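Local coordinates for protein vaginolysin (Gardnerella vaginalis, PDB 5IMY) that probably binds cholesterol in host membranes and lyses the cells as a pore-forming toxin of the cholesterol-dependent cytolysin family, at residues 140-143 with 144-148; 280-283 with 284-288. One frame throughout, in Å; residues are numbered along the deposited sequence.

Contact 1 (140-143 with 144-148); sequences SSVT and SAVNG
Asn147 folds back over Thr143, one turn earlier in the same helix. CB of Asn147 comes first, lying 3.5 Å from the carbonyl O of Thr143. With chi1 at -66°, CG turns back beside the backbone N and away from the carbonyl carbon. This brings CG to 3.3 Å from Thr143 O. The oxygen sits almost straight over CG, against the flat face of the amide. OD1 and ND2 therefore lie at nearly equal range on the two sides of it. ND2 also reaches the methyl CG2 of Thr143, at 3.6 Å. The two side chains run side by side and point the same way.

The same carbonyl accepts the backbone N-H of Asn147. The bond from Asn147 N to Thr143 O is 2.8 Å and practically straight, with an N-H...O angle of 179°. Thr143 O is thus bonded from the backbone and overlaid by the amide. Thr143 places CG2 anti to its own N and OG1 beside it. From there OG1 hydrogen-bonds Lys139 O, one turn back, so the hydroxyl is tied to the helix backbone while the methyl faces Asn147.

The other face of the turn is apolar. Val146 CG2 rests 3.4 Å from Val142 O. The branches Val142 CG1 and Val146 CG2 meet only loosely, at 4.5 Å. Val146 N also bonds Val142 O, at 2.8 Å. These i to i+4 bonds mark a regular alpha-helix.

The turn lies near the start of helix 139-158. Ser141 and Ala145 rest on Val134 of strand 131-134. Val142 is buried against Tyr90, Pro91 and Pro137 in loops, while Asn147 is on the exposed side.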
# COMPACT_ATOMS: atom_id res chain seq x y z
N SER A 140 -31.69 -5.92 -47.55
CA SER A 140 -32.22 -4.79 -48.32
C SER A 140 -33.71 -4.61 -48.09
O SER A 140 -34.20 -3.47 -48.12
CB SER A 140 -31.93 -5.00 -49.81
OG SER A 140 -32.65 -6.11 -50.31
N SER A 141 -34.45 -5.70 -47.88
CA SER A 141 -35.89 -5.59 -47.66
C SER A 141 -36.20 -4.99 -46.30
O SER A 141 -37.17 -4.25 -46.15
CB SER A 141 -36.54 -6.96 -47.81
OG SER A 141 -37.94 -6.89 -47.55
N VAL A 142 -35.39 -5.32 -45.29
CA VAL A 142 -35.59 -4.76 -43.96
C VAL A 142 -35.08 -3.32 -43.91
O VAL A 142 -35.72 -2.45 -43.30
CB VAL A 142 -34.92 -5.65 -42.91
CG1 VAL A 142 -34.89 -4.96 -41.55
CG2 VAL A 142 -35.65 -6.99 -42.81
N THR A 143 -33.93 -3.05 -44.54
CA THR A 143 -33.41 -1.69 -44.55
C THR A 143 -34.39 -0.74 -45.23
O THR A 143 -34.71 0.33 -44.71
CB THR A 143 -32.05 -1.65 -45.25
OG1 THR A 143 -31.10 -2.42 -44.51
CG2 THR A 143 -31.54 -0.21 -45.38
N SER A 144 -34.88 -1.13 -46.41
CA SER A 144 -35.87 -0.30 -47.11
C SER A 144 -37.12 -0.11 -46.26
O SER A 144 -37.69 0.98 -46.21
CB SER A 144 -36.22 -0.93 -48.46
OG SER A 144 -37.57 -0.68 -48.81
N ALA A 145 -37.56 -1.17 -45.57
CA ALA A 145 -38.71 -1.05 -44.69
C ALA A 145 -38.45 -0.04 -43.57
O ALA A 145 -39.31 0.79 -43.26
CB ALA A 145 -39.08 -2.41 -44.11
N VAL A 146 -37.26 -0.11 -42.96
CA VAL A 146 -36.91 0.86 -41.92
C VAL A 146 -36.89 2.27 -42.50
O VAL A 146 -37.54 3.18 -41.99
CB VAL A 146 -35.55 0.49 -41.29
CG1 VAL A 146 -34.99 1.66 -40.48
CG2 VAL A 146 -35.71 -0.73 -40.40
N ASN A 147 -36.14 2.46 -43.59
CA ASN A 147 -36.07 3.77 -44.22
C ASN A 147 -37.44 4.30 -44.63
O ASN A 147 -37.60 5.51 -44.78
CB ASN A 147 -35.15 3.71 -45.45
CG ASN A 147 -33.70 3.43 -45.08
OD1 ASN A 147 -33.31 3.54 -43.92
ND2 ASN A 147 -32.90 3.06 -46.07
N GLY A 148 -38.42 3.42 -44.80
CA GLY A 148 -39.77 3.87 -45.12
C GLY A 148 -40.56 4.32 -43.92
O GLY A 148 -41.43 5.19 -44.04

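Contact 2 (280-283 with 284-288); sequences AAVE and AAIKG
Glu283 and Lys287 reach across one helical turn to form a salt bridge. It is long, with Glu283 OE2 3.5 Å from Lys287 NZ, and the hydrogen bond within it is weak. The ammonium lies nearer the aliphatic stem, with NZ 3.2 Å from Glu283 CG. Two bends bring the groups together: Glu283 turns at chi2 (99°) and Lys287 at chi4 (91°). On another face, Val282 CG1 meets Ile286 CD1 at 4.0 Å, and Ile286 CG1 packs 3.4 Å from Val282 O.

The backbone holds these pairs in place. Ile286 N bonds Val282 O at 3.0 Å, nearly straight. Lys287 N bonds Glu283 O at 3.1 Å, and there the helix ends. Gly288 takes a positive phi that suits glycine, and its N bonds Ala285 O.

Further out on strand 166-173, weak hydrogen bonds link Glu283 OE2 to Tyr169 OH and Glu283 OE1 to Ser171 OG. Ile286 packs on Val212 and Phe214, and Ala281 and Ala285 on Leu301. Lys287 also makes a cation-pi contact with an aromatic side chain of another protein's chain. Each charged end thus has a further partner of its own, and the nearby ammonium would probably favour an ionised carboxylate despite the burial.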
# COMPACT_ATOMS: atom_id res chain seq x y z
N ALA A 280 -11.37 9.35 -12.35
CA ALA A 280 -12.52 10.06 -11.79
C ALA A 280 -12.72 11.41 -12.46
O ALA A 280 -13.86 11.87 -12.59
CB ALA A 280 -12.36 10.22 -10.28
N ALA A 281 -11.63 12.06 -12.88
CA ALA A 281 -11.76 13.36 -13.54
C ALA A 281 -12.41 13.22 -14.91
O ALA A 281 -13.32 13.97 -15.25
CB ALA A 281 -10.38 14.02 -13.66
N VAL A 282 -11.94 12.26 -15.71
CA VAL A 282 -12.52 12.04 -17.03
C VAL A 282 -13.97 11.61 -16.90
O VAL A 282 -14.86 12.12 -17.59
CB VAL A 282 -11.68 11.01 -17.82
CG1 VAL A 282 -12.47 10.44 -19.00
CG2 VAL A 282 -10.40 11.66 -18.31
N GLU A 283 -14.24 10.65 -16.01
CA GLU A 283 -15.60 10.17 -15.83
C GLU A 283 -16.51 11.29 -15.33
O GLU A 283 -17.69 11.36 -15.72
CB GLU A 283 -15.62 8.99 -14.86
CG GLU A 283 -16.95 8.26 -14.79
CD GLU A 283 -16.99 6.99 -15.64
OE1 GLU A 283 -16.03 6.75 -16.41
OE2 GLU A 283 -17.98 6.24 -15.53
N ALA A 284 -15.99 12.17 -14.48
CA ALA A 284 -16.79 13.28 -13.98
C ALA A 284 -17.14 14.26 -15.09
O ALA A 284 -18.26 14.77 -15.15
CB ALA A 284 -16.04 14.00 -12.85
N ALA A 285 -16.19 14.54 -15.98
CA ALA A 285 -16.47 15.42 -17.11
C ALA A 285 -17.54 14.83 -18.01
O ALA A 285 -18.51 15.50 -18.38
CB ALA A 285 -15.18 15.68 -17.90
N ILE A 286 -17.39 13.55 -18.38
CA ILE A 286 -18.40 12.87 -19.19
C ILE A 286 -19.78 13.03 -18.57
O ILE A 286 -20.78 13.22 -19.27
CB ILE A 286 -18.02 11.38 -19.36
CG1 ILE A 286 -16.81 11.24 -20.28
CG2 ILE A 286 -19.21 10.58 -19.91
CD1 ILE A 286 -16.19 9.86 -20.26
N LYS A 287 -19.86 12.94 -17.24
CA LYS A 287 -21.13 13.01 -16.54
C LYS A 287 -21.64 14.43 -16.37
O LYS A 287 -22.65 14.63 -15.68
CB LYS A 287 -21.00 12.37 -15.15
CG LYS A 287 -20.96 10.85 -15.15
CD LYS A 287 -21.21 10.32 -13.75
CE LYS A 287 -21.21 8.81 -13.70
NZ LYS A 287 -19.86 8.27 -13.43
N GLY A 288 -20.99 15.42 -16.98
CA GLY A 288 -21.30 16.80 -16.69
C GLY A 288 -20.62 17.21 -15.40
O GLY A 288 -19.39 17.14 -15.29

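Overall arrangement
Contact 1 precedes contact 2 along the chain, and neither is nested in the other. Their centres are 38 Å apart, and their nearest atoms about 27 Å. Contact 1 lies on helix 139-158, far from the middle of the chain. Contact 2 ends helix 278-286, about 10 Å from the centre of the chain. Both helices pack on strands of one antiparallel sheet: 131-134 under the first, 166-173 and 208-223 under the second. Strand 116-120 joins 131-134 to 208-223. In relatives, helices packed on the central sheet refold into membrane-spanning strands. Helix 278-286 is probably one of these, and it also meets another protein.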